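Local coordinates for uncharacterized protein (Enterococcus faecalis, PDB 3D3Y) that is of unknown function but is probably a member of the M16 metallopeptidase family, with a domain of its inactive type, at residues N293-S305 against Q318-L332. Sequence-based numbering, arbitrary orientation.
Sequences NVREKEHLAYYAS and QTGIDGKNRNQVLRL. With EDO (1,2-ethanediol), chain G; ACT (acetate ion), chain C.
S305 and Q318 pair through both backbone bonds of an antiparallel hydrogen-bonded pair, S305 N to Q318 O at 3.0 Å and Q318 N to S305 O at 2.9 Å. Next to them A304 and T319 form a non-hydrogen-bonded pair, and further along, Y302 N gives a 2.7 Å bond to G320 O. The Y303 ring packs on the neighbouring strand: with CG set between its backbone N and carbonyl carbon (chi1 64°), it folds back over the backbone of G320, whose N lies 3.3 Å above the ring plane, over its centre, and whose CA makes a CH-pi contact 4.0 Å from the ring centroid. The hydroxyl of Y303 reaches K256. These strands are the beta hairpin 303-309/314-321, at the edge of a five-stranded mixed sheet; helix 289-295 precedes the hairpin through a loop and helix 326-341 follows it. Where the end of the first helix and the loop after it meet the start of the second, the packing is largely apolar. L300 reaches between them, its CD1 lying against the side-chain amide of Q328 (3.4 Å from CD) and 3.6 Å from L332 CD1, while its CD2 touches N325 ND2; V294 crosses V329 at about a right angle. Polar links tie the loop before the first strand to the turn after the second. Y302 OH donates to D322 OD1 (2.8 Å) on the syn side, 30° out of the carboxylate plane, and one water receives N-H bonds from D322 N and N325 ND2 while donating to L300 O.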
ATOM      1  N   ASN A 293     -18.107   0.444 -23.216  1.00 33.24           N
ATOM      2  CA  ASN A 293     -19.131  -0.509 -23.654  1.00 33.86           C
ATOM      3  C   ASN A 293     -20.128  -0.918 -22.582  1.00 34.26           C
ATOM      4  O   ASN A 293     -21.291  -1.174 -22.895  1.00 34.79           O
ATOM      5  CB  ASN A 293     -18.464  -1.753 -24.249  1.00 34.00           C
ATOM      6  CG  ASN A 293     -17.832  -1.462 -25.584  1.00 34.27           C
ATOM      7  OD1 ASN A 293     -18.524  -1.410 -26.587  1.00 35.69           O
ATOM      8  ND2 ASN A 293     -16.535  -1.208 -25.592  1.00 32.52           N
ATOM      9  N   VAL A 294     -19.691  -0.999 -21.333  1.00 34.71           N
ATOM     10  CA  VAL A 294     -20.634  -1.358 -20.261  1.00 35.06           C
ATOM     11  C   VAL A 294     -21.231  -0.081 -19.650  1.00 35.48           C
ATOM     12  O   VAL A 294     -22.432   0.016 -19.474  1.00 35.68           O
ATOM     13  CB  VAL A 294     -20.010  -2.220 -19.152  1.00 35.47           C
ATOM     14  CG1 VAL A 294     -21.127  -2.755 -18.221  1.00 36.79           C
ATOM     15  CG2 VAL A 294     -19.179  -3.363 -19.733  1.00 34.71           C
ATOM     16  N   ARG A 295     -20.397   0.899 -19.344  1.00 36.02           N
ATOM     17  CA  ARG A 295     -20.906   2.160 -18.811  1.00 36.58           C
ATOM     18  C   ARG A 295     -21.569   3.033 -19.888  1.00 37.14           C
ATOM     19  O   ARG A 295     -22.752   3.363 -19.791  1.00 36.73           O
ATOM     20  CB  ARG A 295     -19.767   2.923 -18.137  1.00 36.58           C
ATOM     21  CG  ARG A 295     -20.206   4.247 -17.536  1.00 39.72           C
ATOM     22  CD  ARG A 295     -19.007   4.952 -16.954  1.00 41.59           C
ATOM     23  NE  ARG A 295     -19.395   6.230 -16.359  1.00 45.35           N
ATOM     24  CZ  ARG A 295     -18.825   6.757 -15.274  1.00 45.97           C
ATOM     25  NH1 ARG A 295     -17.831   6.117 -14.639  1.00 44.69           N
ATOM     26  NH2 ARG A 295     -19.262   7.915 -14.817  1.00 46.72           N
ATOM     27  N   GLU A 296     -20.795   3.435 -20.894  1.00 37.22           N
ATOM     28  CA  GLU A 296     -21.358   4.109 -22.054  1.00 38.99           C
ATOM     29  C   GLU A 296     -21.987   3.020 -22.927  1.00 39.74           C
ATOM     30  O   GLU A 296     -21.825   1.816 -22.664  1.00 40.25           O
ATOM     31  CB  GLU A 296     -20.275   4.854 -22.842  1.00 38.58           C
ATOM     32  CG  GLU A 296     -19.390   5.775 -21.976  1.00 40.41           C
ATOM     33  CD  GLU A 296     -20.031   7.140 -21.691  1.00 42.68           C
ATOM     34  OE1 GLU A 296     -20.982   7.509 -22.391  1.00 45.47           O
ATOM     35  OE2 GLU A 296     -19.571   7.862 -20.780  1.00 45.11           O
ATOM     36  N   LYS A 297     -22.709   3.453 -23.947  1.00 40.18           N
ATOM     37  CA  LYS A 297     -23.329   2.563 -24.922  1.00 40.83           C
ATOM     38  C   LYS A 297     -24.458   1.715 -24.329  1.00 40.78           C
ATOM     39  O   LYS A 297     -25.621   2.011 -24.582  1.00 41.21           O
ATOM     40  CB  LYS A 297     -22.275   1.746 -25.680  1.00 41.12           C
ATOM     41  CG  LYS A 297     -21.287   2.660 -26.425  1.00 43.17           C
ATOM     42  CD  LYS A 297     -20.515   1.925 -27.495  1.00 47.81           C
ATOM     43  CE  LYS A 297     -19.177   2.590 -27.752  1.00 49.05           C
ATOM     44  NZ  LYS A 297     -18.194   1.546 -28.231  1.00 55.71           N
ATOM     45  N   GLU A 298     -24.133   0.708 -23.518  1.00 39.39           N
ATOM     46  CA  GLU A 298     -25.189  -0.135 -22.948  1.00 39.39           C
ATOM     47  C   GLU A 298     -25.840   0.498 -21.717  1.00 37.89           C
ATOM     48  O   GLU A 298     -26.933   0.107 -21.344  1.00 37.30           O
ATOM     49  CB  GLU A 298     -24.691  -1.555 -22.638  1.00 39.90           C
ATOM     50  CG  GLU A 298     -23.993  -2.250 -23.798  1.00 44.33           C
ATOM     51  CD  GLU A 298     -24.895  -3.137 -24.640  1.00 51.61           C
ATOM     52  OE1 GLU A 298     -26.151  -3.056 -24.514  1.00 53.88           O
ATOM     53  OE2 GLU A 298     -24.319  -3.931 -25.434  1.00 55.38           O
ATOM     54  N   HIS A 299     -25.180   1.487 -21.111  1.00 36.75           N
ATOM     55  CA  HIS A 299     -25.686   2.162 -19.916  1.00 36.17           C
ATOM     56  C   HIS A 299     -26.091   1.148 -18.811  1.00 35.43           C
ATOM     57  O   HIS A 299     -27.128   1.300 -18.165  1.00 33.86           O
ATOM     58  CB  HIS A 299     -26.873   3.127 -20.250  1.00 36.92           C
ATOM     59  CG  HIS A 299     -26.632   4.026 -21.443  1.00 39.20           C
ATOM     60  ND1 HIS A 299     -25.528   4.855 -21.556  1.00 42.06           N
ATOM     61  CD2 HIS A 299     -27.371   4.237 -22.560  1.00 41.77           C
ATOM     62  CE1 HIS A 299     -25.595   5.524 -22.697  1.00 43.14           C
ATOM     63  NE2 HIS A 299     -26.703   5.165 -23.326  1.00 40.98           N
ATOM     64  N   LEU A 300     -25.296   0.098 -18.609  1.00 34.81           N
ATOM     65  CA  LEU A 300     -25.675  -0.888 -17.604  1.00 35.02           C
ATOM     66  C   LEU A 300     -24.873  -0.779 -16.319  1.00 34.44           C
ATOM     67  O   LEU A 300     -25.146  -1.501 -15.350  1.00 34.99           O
ATOM     68  CB  LEU A 300     -25.608  -2.314 -18.144  1.00 36.15           C
ATOM     69  CG  LEU A 300     -26.734  -2.758 -19.086  1.00 38.55           C
ATOM     70  CD1 LEU A 300     -26.677  -4.258 -19.128  1.00 40.12           C
ATOM     71  CD2 LEU A 300     -28.124  -2.277 -18.643  1.00 38.50           C
ATOM     72  N   ALA A 301     -23.905   0.120 -16.293  1.00 32.65           N
ATOM     73  CA  ALA A 301     -23.157   0.346 -15.067  1.00 32.08           C
ATOM     74  C   ALA A 301     -22.968   1.829 -14.866  1.00 31.43           C
ATOM     75  O   ALA A 301     -22.775   2.565 -15.836  1.00 30.47           O
ATOM     76  CB  ALA A 301     -21.796  -0.374 -15.130  1.00 30.91           C
ATOM     77  N   TYR A 302     -23.031   2.261 -13.616  1.00 30.90           N
ATOM     78  CA  TYR A 302     -22.742   3.657 -13.248  1.00 30.46           C
ATOM     79  C   TYR A 302     -21.256   3.905 -13.329  1.00 31.63           C
ATOM     80  O   TYR A 302     -20.821   5.011 -13.624  1.00 31.67           O
ATOM     81  CB  TYR A 302     -23.255   3.941 -11.848  1.00 30.43           C
ATOM     82  CG  TYR A 302     -24.734   3.810 -11.776  1.00 29.24           C
ATOM     83  CD1 TYR A 302     -25.560   4.869 -12.171  1.00 28.29           C
ATOM     84  CD2 TYR A 302     -25.335   2.611 -11.360  1.00 32.47           C
ATOM     85  CE1 TYR A 302     -26.929   4.750 -12.136  1.00 29.58           C
ATOM     86  CE2 TYR A 302     -26.741   2.494 -11.324  1.00 29.59           C
ATOM     87  CZ  TYR A 302     -27.512   3.575 -11.726  1.00 29.08           C
ATOM     88  OH  TYR A 302     -28.886   3.510 -11.700  1.00 31.20           O
ATOM     89  N   TYR A 303     -20.480   2.853 -13.060  1.00 32.01           N
ATOM     90  CA  TYR A 303     -19.045   2.883 -13.263  1.00 32.44           C
ATOM     91  C   TYR A 303     -18.563   1.469 -13.430  1.00 32.48           C
ATOM     92  O   TYR A 303     -19.182   0.529 -12.913  1.00 31.46           O
ATOM     93  CB  TYR A 303     -18.332   3.591 -12.092  1.00 33.72           C
ATOM     94  CG  TYR A 303     -18.477   2.878 -10.764  1.00 34.31           C
ATOM     95  CD1 TYR A 303     -17.620   1.824 -10.413  1.00 35.90           C
ATOM     96  CD2 TYR A 303     -19.470   3.258  -9.863  1.00 35.20           C
ATOM     97  CE1 TYR A 303     -17.759   1.168  -9.187  1.00 35.09           C
ATOM     98  CE2 TYR A 303     -19.617   2.627  -8.647  1.00 36.04           C
ATOM     99  CZ  TYR A 303     -18.779   1.598  -8.302  1.00 34.96           C
ATOM    100  OH  TYR A 303     -18.979   0.979  -7.076  1.00 35.10           O
ATOM    101  N   ALA A 304     -17.465   1.304 -14.164  1.00 32.26           N
ATOM    102  CA  ALA A 304     -16.873   0.004 -14.360  1.00 33.98           C
ATOM    103  C   ALA A 304     -15.375   0.214 -14.510  1.00 35.15           C
ATOM    104  O   ALA A 304     -14.962   0.875 -15.447  1.00 35.37           O
ATOM    105  CB  ALA A 304     -17.429  -0.659 -15.611  1.00 33.99           C
ATOM    106  N   SER A 305     -14.554  -0.307 -13.601  1.00 34.67           N
ATOM    107  CA  SER A 305     -13.121  -0.111 -13.827  1.00 35.72           C
ATOM    108  C   SER A 305     -12.309  -1.290 -13.378  1.00 34.71           C
ATOM    109  O   SER A 305     -12.810  -2.160 -12.673  1.00 34.93           O
ATOM    110  CB  SER A 305     -12.634   1.169 -13.158  1.00 36.12           C
ATOM    111  OG  SER A 305     -12.693   1.019 -11.777  1.00 40.09           O
ATOM    112  N   GLN A 318     -14.431  -3.631 -10.801  1.00 32.18           N
ATOM    113  CA  GLN A 318     -15.432  -3.155  -9.860  1.00 32.65           C
ATOM    114  C   GLN A 318     -16.494  -2.353 -10.611  1.00 32.09           C
ATOM    115  O   GLN A 318     -16.142  -1.475 -11.400  1.00 32.71           O
ATOM    116  CB  GLN A 318     -14.756  -2.246  -8.832  1.00 33.10           C
ATOM    117  CG  GLN A 318     -13.732  -2.964  -7.950  1.00 37.89           C
ATOM    118  CD  GLN A 318     -13.099  -1.995  -6.980  1.00 43.11           C
ATOM    119  OE1 GLN A 318     -13.793  -1.240  -6.271  1.00 42.64           O
ATOM    120  NE2 GLN A 318     -11.777  -1.980  -6.966  1.00 43.98           N
ATOM    121  N   THR A 319     -17.775  -2.655 -10.368  1.00 31.72           N
ATOM    122  CA  THR A 319     -18.892  -1.937 -10.980  1.00 30.94           C
ATOM    123  C   THR A 319     -19.937  -1.524  -9.931  1.00 30.67           C
ATOM    124  O   THR A 319     -20.079  -2.182  -8.896  1.00 30.15           O
ATOM    125  CB  THR A 319     -19.580  -2.792 -12.107  1.00 30.83           C
ATOM    126  OG1 THR A 319     -20.327  -3.869 -11.534  1.00 32.85           O
ATOM    127  CG2 THR A 319     -18.518  -3.412 -13.089  1.00 31.85           C
ATOM    128  N   GLY A 320     -20.637  -0.429 -10.209  1.00 30.22           N
ATOM    129  CA  GLY A 320     -21.909  -0.080  -9.544  1.00 29.15           C
ATOM    130  C   GLY A 320     -22.999  -0.228 -10.587  1.00 30.13           C
ATOM    131  O   GLY A 320     -22.872   0.281 -11.742  1.00 29.48           O
ATOM    132  N   ILE A 321     -24.068  -0.932 -10.216  1.00 29.95           N
ATOM    133  CA  ILE A 321     -25.125  -1.301 -11.170  1.00 30.20           C
ATOM    134  C   ILE A 321     -26.475  -1.243 -10.491  1.00 31.14           C
ATOM    135  O   ILE A 321     -26.537  -1.107  -9.261  1.00 29.81           O
ATOM    136  CB  ILE A 321     -24.920  -2.737 -11.783  1.00 30.31           C
ATOM    137  CG1 ILE A 321     -25.079  -3.832 -10.722  1.00 31.64           C
ATOM    138  CG2 ILE A 321     -23.517  -2.864 -12.508  1.00 29.36           C
ATOM    139  CD1 ILE A 321     -25.153  -5.269 -11.296  1.00 30.78           C
ATOM    140  N   ASP A 322     -27.541  -1.297 -11.295  1.00 30.58           N
ATOM    141  CA  ASP A 322     -28.836  -1.696 -10.796  1.00 32.30           C
ATOM    142  C   ASP A 322     -28.777  -3.220 -10.708  1.00 32.32           C
ATOM    143  O   ASP A 322     -28.456  -3.889 -11.704  1.00 31.91           O
ATOM    144  CB  ASP A 322     -29.956  -1.252 -11.741  1.00 32.21           C
ATOM    145  CG  ASP A 322     -30.142   0.272 -11.783  1.00 35.76           C
ATOM    146  OD1 ASP A 322     -29.676   1.000 -10.867  1.00 38.42           O
ATOM    147  OD2 ASP A 322     -30.781   0.743 -12.743  1.00 40.67           O
ATOM    148  N   GLY A 323     -29.126  -3.759  -9.535  1.00 31.91           N
ATOM    149  CA  GLY A 323     -28.875  -5.183  -9.210  1.00 32.35           C
ATOM    150  C   GLY A 323     -29.543  -6.123 -10.205  1.00 32.23           C
ATOM    151  O   GLY A 323     -29.036  -7.206 -10.460  1.00 32.39           O
ATOM    152  N   LYS A 324     -30.664  -5.691 -10.782  1.00 32.92           N
ATOM    153  CA  LYS A 324     -31.402  -6.491 -11.795  1.00 34.02           C
ATOM    154  C   LYS A 324     -30.576  -6.850 -13.050  1.00 34.05           C
ATOM    155  O   LYS A 324     -30.898  -7.815 -13.754  1.00 34.39           O
ATOM    156  CB  LYS A 324     -32.740  -5.829 -12.181  1.00 33.48           C
ATOM    157  CG  LYS A 324     -32.629  -4.661 -13.155  1.00 34.39           C
ATOM    158  CD  LYS A 324     -34.001  -4.139 -13.679  1.00 37.03           C
ATOM    159  CE  LYS A 324     -34.645  -5.052 -14.767  1.00 41.46           C
ATOM    160  NZ  LYS A 324     -36.063  -4.611 -15.190  1.00 41.65           N
ATOM    161  N   ASN A 325     -29.493  -6.109 -13.294  1.00 33.91           N
ATOM    162  CA  ASN A 325     -28.664  -6.268 -14.492  1.00 33.15           C
ATOM    163  C   ASN A 325     -27.395  -7.117 -14.266  1.00 32.94           C
ATOM    164  O   ASN A 325     -26.505  -7.155 -15.126  1.00 31.92           O
ATOM    165  CB  ASN A 325     -28.298  -4.881 -15.060  1.00 33.23           C
ATOM    166  CG  ASN A 325     -29.513  -4.089 -15.565  1.00 35.94           C
ATOM    167  OD1 ASN A 325     -30.386  -4.637 -16.235  1.00 40.12           O
ATOM    168  ND2 ASN A 325     -29.543  -2.789 -15.288  1.00 34.61           N
ATOM    169  N   ARG A 326     -27.320  -7.804 -13.113  1.00 32.62           N
ATOM    170  CA  ARG A 326     -26.115  -8.540 -12.724  1.00 32.91           C
ATOM    171  C   ARG A 326     -25.603  -9.461 -13.833  1.00 32.90           C
ATOM    172  O   ARG A 326     -24.432  -9.370 -14.248  1.00 31.69           O
ATOM    173  CB  ARG A 326     -26.365  -9.343 -11.447  1.00 32.88           C
ATOM    174  CG  ARG A 326     -25.263 -10.354 -11.093  1.00 33.14           C
ATOM    175  CD  ARG A 326     -25.781 -11.543 -10.228  1.00 34.61           C
ATOM    176  NE  ARG A 326     -24.664 -12.267  -9.590  1.00 38.29           N
ATOM    177  CZ  ARG A 326     -24.002 -13.292 -10.132  1.00 42.36           C
ATOM    178  NH1 ARG A 326     -24.336 -13.755 -11.336  1.00 43.62           N
ATOM    179  NH2 ARG A 326     -22.994 -13.862  -9.469  1.00 40.09           N
ATOM    180  N   ASN A 327     -26.487 -10.329 -14.332  1.00 33.01           N
ATOM    181  CA  ASN A 327     -26.080 -11.340 -15.323  1.00 33.77           C
ATOM    182  C   ASN A 327     -25.723 -10.702 -16.645  1.00 33.17           C
ATOM    183  O   ASN A 327     -24.734 -11.079 -17.268  1.00 32.30           O
ATOM    184  CB  ASN A 327     -27.145 -12.436 -15.469  1.00 34.86           C
ATOM    185  CG  ASN A 327     -27.368 -13.201 -14.161  1.00 39.18           C
ATOM    186  OD1 ASN A 327     -26.417 -13.555 -13.468  1.00 43.94           O
ATOM    187  ND2 ASN A 327     -28.634 -13.427 -13.804  1.00 45.21           N
ATOM    188  N   GLN A 328     -26.491  -9.708 -17.071  1.00 32.84           N
ATOM    189  CA  GLN A 328     -26.139  -9.004 -18.310  1.00 33.74           C
ATOM    190  C   GLN A 328     -24.809  -8.245 -18.216  1.00 32.81           C
ATOM    191  O   GLN A 328     -24.026  -8.234 -19.176  1.00 32.69           O
ATOM    192  CB  GLN A 328     -27.246  -8.056 -18.745  1.00 33.81           C
ATOM    193  CG  GLN A 328     -27.045  -7.548 -20.143  1.00 39.16           C
ATOM    194  CD  GLN A 328     -28.243  -6.818 -20.664  1.00 43.44           C
ATOM    195  OE1 GLN A 328     -29.314  -6.808 -20.032  1.00 44.69           O
ATOM    196  NE2 GLN A 328     -28.079  -6.176 -21.831  1.00 46.42           N
ATOM    197  N   VAL A 329     -24.543  -7.611 -17.074  1.00 31.24           N
ATOM    198  CA  VAL A 329     -23.255  -6.968 -16.877  1.00 29.78           C
ATOM    199  C   VAL A 329     -22.119  -8.019 -16.904  1.00 30.02           C
ATOM    200  O   VAL A 329     -21.076  -7.781 -17.498  1.00 29.91           O
ATOM    201  CB  VAL A 329     -23.199  -6.144 -15.568  1.00 30.22           C
ATOM    202  CG1 VAL A 329     -21.754  -5.629 -15.296  1.00 30.54           C
ATOM    203  CG2 VAL A 329     -24.187  -4.940 -15.608  1.00 28.88           C
ATOM    204  N   LEU A 330     -22.309  -9.183 -16.291  1.00 29.60           N
ATOM    205  CA  LEU A 330     -21.238 -10.185 -16.336  1.00 29.79           C
ATOM    206  C   LEU A 330     -20.958 -10.637 -17.764  1.00 30.12           C
ATOM    207  O   LEU A 330     -19.804 -10.819 -18.138  1.00 29.16           O
ATOM    208  CB  LEU A 330     -21.580 -11.383 -15.469  1.00 29.61           C
ATOM    209  CG  LEU A 330     -21.657 -11.181 -13.966  1.00 29.14           C
ATOM    210  CD1 LEU A 330     -22.173 -12.490 -13.366  1.00 28.36           C
ATOM    211  CD2 LEU A 330     -20.247 -10.822 -13.446  1.00 31.09           C
ATOM    212  N   ARG A 331     -22.019 -10.816 -18.563  1.00 31.44           N
ATOM    213  CA  ARG A 331     -21.855 -11.208 -19.988  1.00 32.62           C
ATOM    214  C   ARG A 331     -21.130 -10.109 -20.798  1.00 31.40           C
ATOM    215  O   ARG A 331     -20.245 -10.407 -21.602  1.00 29.83           O
ATOM    216  CB  ARG A 331     -23.202 -11.582 -20.634  1.00 32.78           C
ATOM    217  CG  ARG A 331     -23.848 -12.850 -19.996  1.00 35.50           C
ATOM    218  CD  ARG A 331     -25.152 -13.315 -20.732  1.00 36.84           C
ATOM    219  NE  ARG A 331     -26.336 -12.486 -20.451  1.00 44.49           N
ATOM    220  CZ  ARG A 331     -27.255 -12.723 -19.503  1.00 47.31           C
ATOM    221  NH1 ARG A 331     -27.160 -13.773 -18.685  1.00 50.54           N
ATOM    222  NH2 ARG A 331     -28.280 -11.890 -19.358  1.00 46.94           N
ATOM    223  N   LEU A 332     -21.490  -8.853 -20.562  1.00 30.80           N
ATOM    224  CA  LEU A 332     -20.839  -7.741 -21.267  1.00 31.49           C
ATOM    225  C   LEU A 332     -19.337  -7.664 -20.955  1.00 31.22           C
ATOM    226  O   LEU A 332     -18.538  -7.457 -21.852  1.00 31.51           O
ATOM    227  CB  LEU A 332     -21.510  -6.405 -20.924  1.00 32.22           C
ATOM    228  CG  LEU A 332     -22.939  -6.172 -21.445  1.00 34.74           C
ATOM    229  CD1 LEU A 332     -23.596  -4.906 -20.841  1.00 36.87           C
ATOM    230  CD2 LEU A 332     -22.976  -6.119 -22.974  1.00 38.68           C
TER
HETATM  231  C1  EDO G 428     -27.534   2.139 -15.072  1.00 45.60           C
HETATM  232  O1  EDO G 428     -28.472   1.058 -15.039  1.00 43.18           O
HETATM  233  C2  EDO G 428     -28.335   3.384 -15.424  1.00 45.79           C
HETATM  234  O2  EDO G 428     -27.462   4.479 -15.756  1.00 48.51           O
HETATM  235  C   ACT C 424     -30.359  -1.588  -7.092  1.00 37.32           C
HETATM  236  O   ACT C 424     -30.183  -0.656  -6.276  1.00 39.14           O
HETATM  237  OXT ACT C 424     -29.520  -2.511  -7.101  1.00 34.98           O
HETATM  238  CH3 ACT C 424     -31.522  -1.581  -7.998  1.00 36.96           C
HETATM  239  O   HOH W   1     -27.369  -1.172 -14.123  1.00 29.49           O
HETATM  240  O   HOH W   2     -18.028  -1.357  -6.861  1.00 28.11           O